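Local coordinates for protein mycolic acid synthase (Mycobacterium tuberculosis, PDB 1L1E) that probably converts a double bond of alpha mycolic acids into a cyclopropane ring, taking the methylene group from S-adenosyl-L-methionine, at residues L60-I71 with F126-I136. Numbering follows the deposited sequence.
Sequences LNLEPGMTLLDI and FDEPVDRIVSI. With SAH (S-adenosyl-L-homocysteine), chain D.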
ATOM      1  N   LEU A  60       4.651  -6.235  13.597  1.00 22.41           N
ATOM      2  CA  LEU A  60       5.267  -5.135  14.332  1.00 22.89           C
ATOM      3  C   LEU A  60       5.264  -5.370  15.845  1.00 24.80           C
ATOM      4  O   LEU A  60       5.683  -4.503  16.618  1.00 25.81           O
ATOM      5  CB  LEU A  60       4.545  -3.826  13.992  1.00 24.57           C
ATOM      6  CG  LEU A  60       4.517  -3.490  12.498  1.00 21.17           C
ATOM      7  CD1 LEU A  60       3.786  -2.173  12.252  1.00 22.20           C
ATOM      8  CD2 LEU A  60       5.936  -3.397  11.994  1.00 24.02           C
ATOM      9  N   ASN A  61       4.796  -6.545  16.257  1.00 23.79           N
ATOM     10  CA  ASN A  61       4.730  -6.924  17.666  1.00 27.10           C
ATOM     11  C   ASN A  61       4.285  -5.746  18.550  1.00 27.45           C
ATOM     12  O   ASN A  61       4.924  -5.400  19.548  1.00 28.05           O
ATOM     13  CB  ASN A  61       6.089  -7.492  18.102  1.00 26.70           C
ATOM     14  CG  ASN A  61       6.467  -8.748  17.318  1.00 30.42           C
ATOM     15  OD1 ASN A  61       7.636  -9.141  17.267  1.00 30.94           O
ATOM     16  ND2 ASN A  61       5.466  -9.390  16.707  1.00 25.98           N
ATOM     17  N   LEU A  62       3.169  -5.143  18.152  1.00 27.16           N
ATOM     18  CA  LEU A  62       2.581  -4.008  18.852  1.00 29.20           C
ATOM     19  C   LEU A  62       2.167  -4.302  20.296  1.00 29.15           C
ATOM     20  O   LEU A  62       1.579  -5.347  20.596  1.00 26.76           O
ATOM     21  CB  LEU A  62       1.359  -3.499  18.082  1.00 29.30           C
ATOM     22  CG  LEU A  62       1.611  -2.776  16.758  1.00 29.07           C
ATOM     23  CD1 LEU A  62       0.288  -2.523  16.065  1.00 29.07           C
ATOM     24  CD2 LEU A  62       2.338  -1.454  17.019  1.00 29.20           C
ATOM     25  N   GLU A  63       2.482  -3.368  21.186  1.00 29.56           N
ATOM     26  CA  GLU A  63       2.129  -3.496  22.595  1.00 31.32           C
ATOM     27  C   GLU A  63       1.311  -2.257  22.951  1.00 30.60           C
ATOM     28  O   GLU A  63       1.549  -1.174  22.409  1.00 29.26           O
ATOM     29  CB  GLU A  63       3.384  -3.558  23.457  1.00 34.95           C
ATOM     30  CG  GLU A  63       4.360  -4.665  23.076  1.00 39.93           C
ATOM     31  CD  GLU A  63       3.825  -6.055  23.355  1.00 44.18           C
ATOM     32  OE1 GLU A  63       4.569  -7.032  23.121  1.00 49.02           O
ATOM     33  OE2 GLU A  63       2.667  -6.177  23.808  1.00 45.87           O
ATOM     34  N   PRO A  64       0.335  -2.399  23.864  1.00 28.73           N
ATOM     35  CA  PRO A  64      -0.501  -1.263  24.259  1.00 29.13           C
ATOM     36  C   PRO A  64       0.300  -0.045  24.714  1.00 27.92           C
ATOM     37  O   PRO A  64       1.258  -0.166  25.468  1.00 26.49           O
ATOM     38  CB  PRO A  64      -1.363  -1.841  25.383  1.00 29.27           C
ATOM     39  CG  PRO A  64      -1.518  -3.277  24.975  1.00 32.43           C
ATOM     40  CD  PRO A  64      -0.105  -3.637  24.532  1.00 29.85           C
ATOM     41  N   GLY A  65      -0.090   1.130  24.238  1.00 26.36           N
ATOM     42  CA  GLY A  65       0.609   2.327  24.650  1.00 28.08           C
ATOM     43  C   GLY A  65       1.708   2.797  23.720  1.00 28.24           C
ATOM     44  O   GLY A  65       2.198   3.915  23.888  1.00 25.90           O
ATOM     45  N   MET A  66       2.105   1.957  22.760  1.00 28.12           N
ATOM     46  CA  MET A  66       3.141   2.323  21.791  1.00 25.70           C
ATOM     47  C   MET A  66       2.558   3.308  20.788  1.00 26.24           C
ATOM     48  O   MET A  66       1.341   3.487  20.708  1.00 26.42           O
ATOM     49  CB  MET A  66       3.621   1.108  20.988  1.00 28.63           C
ATOM     50  CG  MET A  66       4.469   0.067  21.702  1.00 25.86           C
ATOM     51  SD  MET A  66       4.861  -1.258  20.495  1.00 27.56           S
ATOM     52  CE  MET A  66       5.976  -2.272  21.478  1.00 29.64           C
ATOM     53  N   THR A  67       3.437   3.927  20.005  1.00 24.67           N
ATOM     54  CA  THR A  67       3.025   4.863  18.971  1.00 23.02           C
ATOM     55  C   THR A  67       3.377   4.225  17.627  1.00 22.36           C
ATOM     56  O   THR A  67       4.484   3.724  17.433  1.00 22.46           O
ATOM     57  CB  THR A  67       3.767   6.216  19.095  1.00 24.98           C
ATOM     58  OG1 THR A  67       3.565   6.763  20.407  1.00 23.99           O
ATOM     59  CG2 THR A  67       3.250   7.207  18.049  1.00 24.63           C
ATOM     60  N   LEU A  68       2.418   4.221  16.712  1.00 21.73           N
ATOM     61  CA  LEU A  68       2.629   3.667  15.389  1.00 20.40           C
ATOM     62  C   LEU A  68       2.506   4.768  14.349  1.00 20.24           C
ATOM     63  O   LEU A  68       1.602   5.598  14.423  1.00 20.37           O
ATOM     64  CB  LEU A  68       1.594   2.580  15.089  1.00 19.09           C
ATOM     65  CG  LEU A  68       1.433   2.263  13.593  1.00 19.98           C
ATOM     66  CD1 LEU A  68       2.652   1.485  13.092  1.00 16.43           C
ATOM     67  CD2 LEU A  68       0.141   1.464  13.367  1.00 15.37           C
ATOM     68  N   LEU A  69       3.439   4.775  13.398  1.00 17.84           N
ATOM     69  CA  LEU A  69       3.436   5.724  12.295  1.00 18.76           C
ATOM     70  C   LEU A  69       2.999   4.985  11.033  1.00 19.64           C
ATOM     71  O   LEU A  69       3.569   3.941  10.685  1.00 18.71           O
ATOM     72  CB  LEU A  69       4.843   6.295  12.050  1.00 17.88           C
ATOM     73  CG  LEU A  69       4.989   7.094  10.752  1.00 17.56           C
ATOM     74  CD1 LEU A  69       4.141   8.350  10.805  1.00 15.98           C
ATOM     75  CD2 LEU A  69       6.464   7.448  10.528  1.00 19.50           C
ATOM     76  N   ASP A  70       1.995   5.524  10.355  1.00 20.72           N
ATOM     77  CA  ASP A  70       1.506   4.940   9.110  1.00 21.14           C
ATOM     78  C   ASP A  70       1.951   5.871   7.996  1.00 19.28           C
ATOM     79  O   ASP A  70       1.423   6.974   7.869  1.00 19.34           O
ATOM     80  CB  ASP A  70      -0.017   4.873   9.072  1.00 18.60           C
ATOM     81  CG  ASP A  70      -0.533   4.103   7.862  1.00 24.28           C
ATOM     82  OD1 ASP A  70       0.103   4.186   6.786  1.00 24.29           O
ATOM     83  OD2 ASP A  70      -1.574   3.421   7.976  1.00 19.06           O
ATOM     84  N   ILE A  71       2.917   5.435   7.197  1.00 15.49           N
ATOM     85  CA  ILE A  71       3.385   6.260   6.095  1.00 17.43           C
ATOM     86  C   ILE A  71       2.559   6.007   4.843  1.00 15.56           C
ATOM     87  O   ILE A  71       2.669   4.952   4.221  1.00 18.21           O
ATOM     88  CB  ILE A  71       4.881   6.015   5.820  1.00 16.01           C
ATOM     89  CG1 ILE A  71       5.686   6.419   7.057  1.00 17.12           C
ATOM     90  CG2 ILE A  71       5.320   6.826   4.597  1.00 17.29           C
ATOM     91  CD1 ILE A  71       7.207   6.423   6.868  1.00 18.74           C
ATOM     92  N   PHE A 126       8.637  14.391   8.273  1.00 32.47           N
ATOM     93  CA  PHE A 126       8.388  13.791   9.580  1.00 34.51           C
ATOM     94  C   PHE A 126       9.687  13.430  10.300  1.00 34.10           C
ATOM     95  O   PHE A 126      10.536  12.737   9.751  1.00 34.47           O
ATOM     96  CB  PHE A 126       7.531  12.538   9.426  1.00 34.02           C
ATOM     97  CG  PHE A 126       7.104  11.942  10.729  1.00 33.94           C
ATOM     98  CD1 PHE A 126       5.953  12.387  11.365  1.00 34.67           C
ATOM     99  CD2 PHE A 126       7.870  10.954  11.336  1.00 34.03           C
ATOM    100  CE1 PHE A 126       5.565  11.856  12.588  1.00 33.53           C
ATOM    101  CE2 PHE A 126       7.492  10.417  12.559  1.00 34.15           C
ATOM    102  CZ  PHE A 126       6.338  10.871  13.186  1.00 33.03           C
ATOM    103  N   ASP A 127       9.831  13.881  11.539  1.00 35.73           N
ATOM    104  CA  ASP A 127      11.047  13.612  12.291  1.00 38.29           C
ATOM    105  C   ASP A 127      10.773  13.462  13.789  1.00 39.27           C
ATOM    106  O   ASP A 127      11.448  14.070  14.618  1.00 41.62           O
ATOM    107  CB  ASP A 127      12.045  14.745  12.039  1.00 40.04           C
ATOM    108  CG  ASP A 127      13.464  14.383  12.429  1.00 43.33           C
ATOM    109  OD1 ASP A 127      14.382  15.154  12.063  1.00 45.19           O
ATOM    110  OD2 ASP A 127      13.668  13.343  13.099  1.00 45.75           O
ATOM    111  N   GLU A 128       9.775  12.654  14.127  1.00 38.90           N
ATOM    112  CA  GLU A 128       9.420  12.418  15.522  1.00 38.47           C
ATOM    113  C   GLU A 128       9.678  10.968  15.878  1.00 36.79           C
ATOM    114  O   GLU A 128       9.491  10.078  15.050  1.00 37.74           O
ATOM    115  CB  GLU A 128       7.944  12.714  15.758  1.00 40.41           C
ATOM    116  CG  GLU A 128       7.529  14.140  15.504  1.00 42.77           C
ATOM    117  CD  GLU A 128       6.030  14.284  15.511  1.00 44.66           C
ATOM    118  OE1 GLU A 128       5.383  13.600  16.334  1.00 44.49           O
ATOM    119  OE2 GLU A 128       5.498  15.080  14.703  1.00 46.34           O
ATOM    120  N   PRO A 129      10.117  10.710  17.115  1.00 35.21           N
ATOM    121  CA  PRO A 129      10.390   9.340  17.556  1.00 33.12           C
ATOM    122  C   PRO A 129       9.100   8.519  17.691  1.00 30.26           C
ATOM    123  O   PRO A 129       8.180   8.917  18.399  1.00 31.67           O
ATOM    124  CB  PRO A 129      11.071   9.543  18.912  1.00 33.52           C
ATOM    125  CG  PRO A 129      11.708  10.896  18.782  1.00 34.75           C
ATOM    126  CD  PRO A 129      10.639  11.688  18.087  1.00 35.09           C
ATOM    127  N   VAL A 130       9.029   7.390  16.997  1.00 30.09           N
ATOM    128  CA  VAL A 130       7.870   6.501  17.092  1.00 28.94           C
ATOM    129  C   VAL A 130       8.404   5.103  17.384  1.00 28.51           C
ATOM    130  O   VAL A 130       9.590   4.836  17.176  1.00 30.18           O
ATOM    131  CB  VAL A 130       7.034   6.472  15.793  1.00 27.85           C
ATOM    132  CG1 VAL A 130       6.501   7.863  15.494  1.00 28.60           C
ATOM    133  CG2 VAL A 130       7.863   5.931  14.635  1.00 26.81           C
ATOM    134  N   ASP A 131       7.539   4.212  17.856  1.00 26.77           N
ATOM    135  CA  ASP A 131       7.968   2.860  18.196  1.00 23.78           C
ATOM    136  C   ASP A 131       8.040   1.893  17.023  1.00 21.83           C
ATOM    137  O   ASP A 131       8.942   1.046  16.963  1.00 22.73           O
ATOM    138  CB  ASP A 131       7.043   2.261  19.259  1.00 25.86           C
ATOM    139  CG  ASP A 131       7.131   2.985  20.584  1.00 29.32           C
ATOM    140  OD1 ASP A 131       8.245   3.051  21.152  1.00 30.27           O
ATOM    141  OD2 ASP A 131       6.083   3.481  21.054  1.00 29.05           O
ATOM    142  N   ARG A 132       7.092   2.019  16.103  1.00 20.63           N
ATOM    143  CA  ARG A 132       7.004   1.129  14.954  1.00 20.08           C
ATOM    144  C   ARG A 132       6.482   1.900  13.756  1.00 20.36           C
ATOM    145  O   ARG A 132       5.929   2.992  13.907  1.00 19.11           O
ATOM    146  CB  ARG A 132       6.043  -0.029  15.266  1.00 20.64           C
ATOM    147  CG  ARG A 132       6.387  -0.839  16.516  1.00 19.57           C
ATOM    148  CD  ARG A 132       7.655  -1.645  16.319  1.00 20.15           C
ATOM    149  NE  ARG A 132       7.858  -2.647  17.366  1.00 26.38           N
ATOM    150  CZ  ARG A 132       8.476  -2.426  18.525  1.00 29.04           C
ATOM    151  NH1 ARG A 132       8.973  -1.230  18.813  1.00 30.64           N
ATOM    152  NH2 ARG A 132       8.604  -3.409  19.403  1.00 28.86           N
ATOM    153  N   ILE A 133       6.642   1.314  12.571  1.00 18.32           N
ATOM    154  CA  ILE A 133       6.198   1.949  11.335  1.00 16.24           C
ATOM    155  C   ILE A 133       5.572   0.929  10.401  1.00 16.47           C
ATOM    156  O   ILE A 133       5.999  -0.230  10.347  1.00 18.40           O
ATOM    157  CB  ILE A 133       7.382   2.606  10.592  1.00 16.70           C
ATOM    158  CG1 ILE A 133       7.957   3.749  11.417  1.00 18.95           C
ATOM    159  CG2 ILE A 133       6.931   3.132   9.218  1.00 13.00           C
ATOM    160  CD1 ILE A 133       9.254   4.312  10.821  1.00 20.83           C
ATOM    161  N   VAL A 134       4.551   1.362   9.678  1.00 18.60           N
ATOM    162  CA  VAL A 134       3.878   0.513   8.712  1.00 17.91           C
ATOM    163  C   VAL A 134       3.657   1.366   7.463  1.00 19.22           C
ATOM    164  O   VAL A 134       3.240   2.527   7.556  1.00 21.70           O
ATOM    165  CB  VAL A 134       2.504   0.009   9.255  1.00 20.50           C
ATOM    166  CG1 VAL A 134       1.563   1.198   9.519  1.00 20.01           C
ATOM    167  CG2 VAL A 134       1.874  -0.953   8.256  1.00 20.34           C
ATOM    168  N   SER A 135       3.955   0.805   6.297  1.00 16.78           N
ATOM    169  CA  SER A 135       3.771   1.522   5.038  1.00 17.27           C
ATOM    170  C   SER A 135       3.258   0.520   4.009  1.00 16.55           C
ATOM    171  O   SER A 135       3.975  -0.397   3.611  1.00 16.67           O
ATOM    172  CB  SER A 135       5.089   2.129   4.559  1.00 17.00           C
ATOM    173  OG  SER A 135       4.869   2.938   3.413  1.00 17.39           O
ATOM    174  N   ILE A 136       2.013   0.700   3.586  1.00 15.34           N
ATOM    175  CA  ILE A 136       1.390  -0.226   2.658  1.00 15.90           C
ATOM    176  C   ILE A 136       0.948   0.441   1.367  1.00 16.55           C
ATOM    177  O   ILE A 136       0.030   1.258   1.370  1.00 18.36           O
ATOM    178  CB  ILE A 136       0.159  -0.902   3.335  1.00 15.95           C
ATOM    179  CG1 ILE A 136       0.613  -1.689   4.562  1.00 15.74           C
ATOM    180  CG2 ILE A 136      -0.545  -1.830   2.367  1.00 17.77           C
ATOM    181  CD1 ILE A 136      -0.550  -2.157   5.445  1.00 16.21           C
TER
HETATM  182  N   SAH D 900      -1.854   2.603   2.839  1.00 16.83           N
HETATM  183  CA  SAH D 900      -3.222   2.871   2.393  1.00 18.42           C
HETATM  184  CB  SAH D 900      -3.221   3.785   1.147  1.00 18.35           C
HETATM  185  CG  SAH D 900      -2.417   3.296  -0.061  1.00 17.75           C
HETATM  186  SD  SAH D 900      -2.472   4.415  -1.468  1.00 20.84           S
HETATM  187  C   SAH D 900      -3.951   1.559   2.058  1.00 17.57           C
HETATM  188  O   SAH D 900      -3.341   0.498   2.221  1.00 19.20           O
HETATM  189  OXT SAH D 900      -5.106   1.614   1.611  1.00 21.09           O
HETATM  190  C5' SAH D 900      -0.896   5.314  -1.262  1.00 18.94           C
HETATM  191  C4' SAH D 900      -0.837   6.250  -0.048  1.00 17.12           C
HETATM  192  O4' SAH D 900       0.514   6.724   0.221  1.00 18.47           O
HETATM  193  C3' SAH D 900      -1.674   7.515  -0.216  1.00 20.48           C
HETATM  194  O3' SAH D 900      -2.258   7.825   1.070  1.00 15.59           O
HETATM  195  C2' SAH D 900      -0.665   8.550  -0.631  1.00 18.40           C
HETATM  196  O2' SAH D 900      -1.151   9.882  -0.440  1.00 18.97           O
HETATM  197  C1' SAH D 900       0.497   8.174   0.238  1.00 18.69           C
HETATM  198  N9  SAH D 900       1.801   8.714  -0.205  1.00 20.18           N
HETATM  199  C8  SAH D 900       2.409   8.691  -1.420  1.00 22.28           C
HETATM  200  N7  SAH D 900       3.574   9.243  -1.511  1.00 20.55           N
HETATM  201  C5  SAH D 900       3.793   9.697  -0.216  1.00 21.83           C
HETATM  202  C6  SAH D 900       4.873  10.397   0.415  1.00 24.16           C
HETATM  203  N6  SAH D 900       5.985  10.764  -0.239  1.00 22.68           N
HETATM  204  N1  SAH D 900       4.750  10.697   1.759  1.00 23.63           N
HETATM  205  C2  SAH D 900       3.630  10.325   2.428  1.00 25.00           C
HETATM  206  N3  SAH D 900       2.558   9.665   1.942  1.00 21.53           N
HETATM  207  C4  SAH D 900       2.706   9.380   0.600  1.00 21.22           C
HETATM  208  O   HOH W   1       7.460  -6.006  20.747  1.00 39.56           O
HETATM  209  O   HOH W   2       5.191   5.884  21.982  1.00 46.78           O
HETATM  210  O   HOH W   3       0.655   2.648   4.832  1.00 18.49           O
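D131 takes the backbone N-H of T67 on its carboxylate: OD2 accepts from T67 N at 2.9 Å through its anti lone pair, and the exchange is mutual, since D131 N donates to T67 O. R132 reaches the turn that follows helix 45-58. Its chain bends at chi2 (-69°), folding back so that NE meets L60 O at 3.0 Å, an off-line bond (139° at the hydrogen) with the oxygen 22° out of the guanidinium plane. NH1 donates to D131 O, which lies in the guanidinium plane, although NH1 itself stands above the plane of that carbonyl, and the methyl CE of M66 sits over one guanidinium face, toward its rim. From here the strands run parallel, joined by hydrogen bonds from L69 N to R132 O, V134 N to L69 O, and I71 N to V134 O at 2.9 Å. Strands 67-71 and 132-136 are neighbours at the centre of the seven-stranded Rossmann-like methyltransferase sheet, order 3-2-1-4-5-7-6, and their C-terminal ends face the cofactor; the amino N of S-adenosyl-L-homocysteine donates to I136 O at 2.7 Å. On the sheet face of L68, D70 and V134, L68 CD1 packs on V134 CG1 at 3.7 Å, while the L60 side chain crosses that of V134 at about a right angle, CD1 against CB; helix 77-86 lies against L68 and D70. On the opposite face, L69 puts CD1 over the centre of the F126 ring, a CH-pi contact 4.2 Å from the centroid, and CD2 near CE2. V130 CG2 and I133 CG1 close on L69 CB, and I71 CD1 meets I133 CG2 at 4.1 Å.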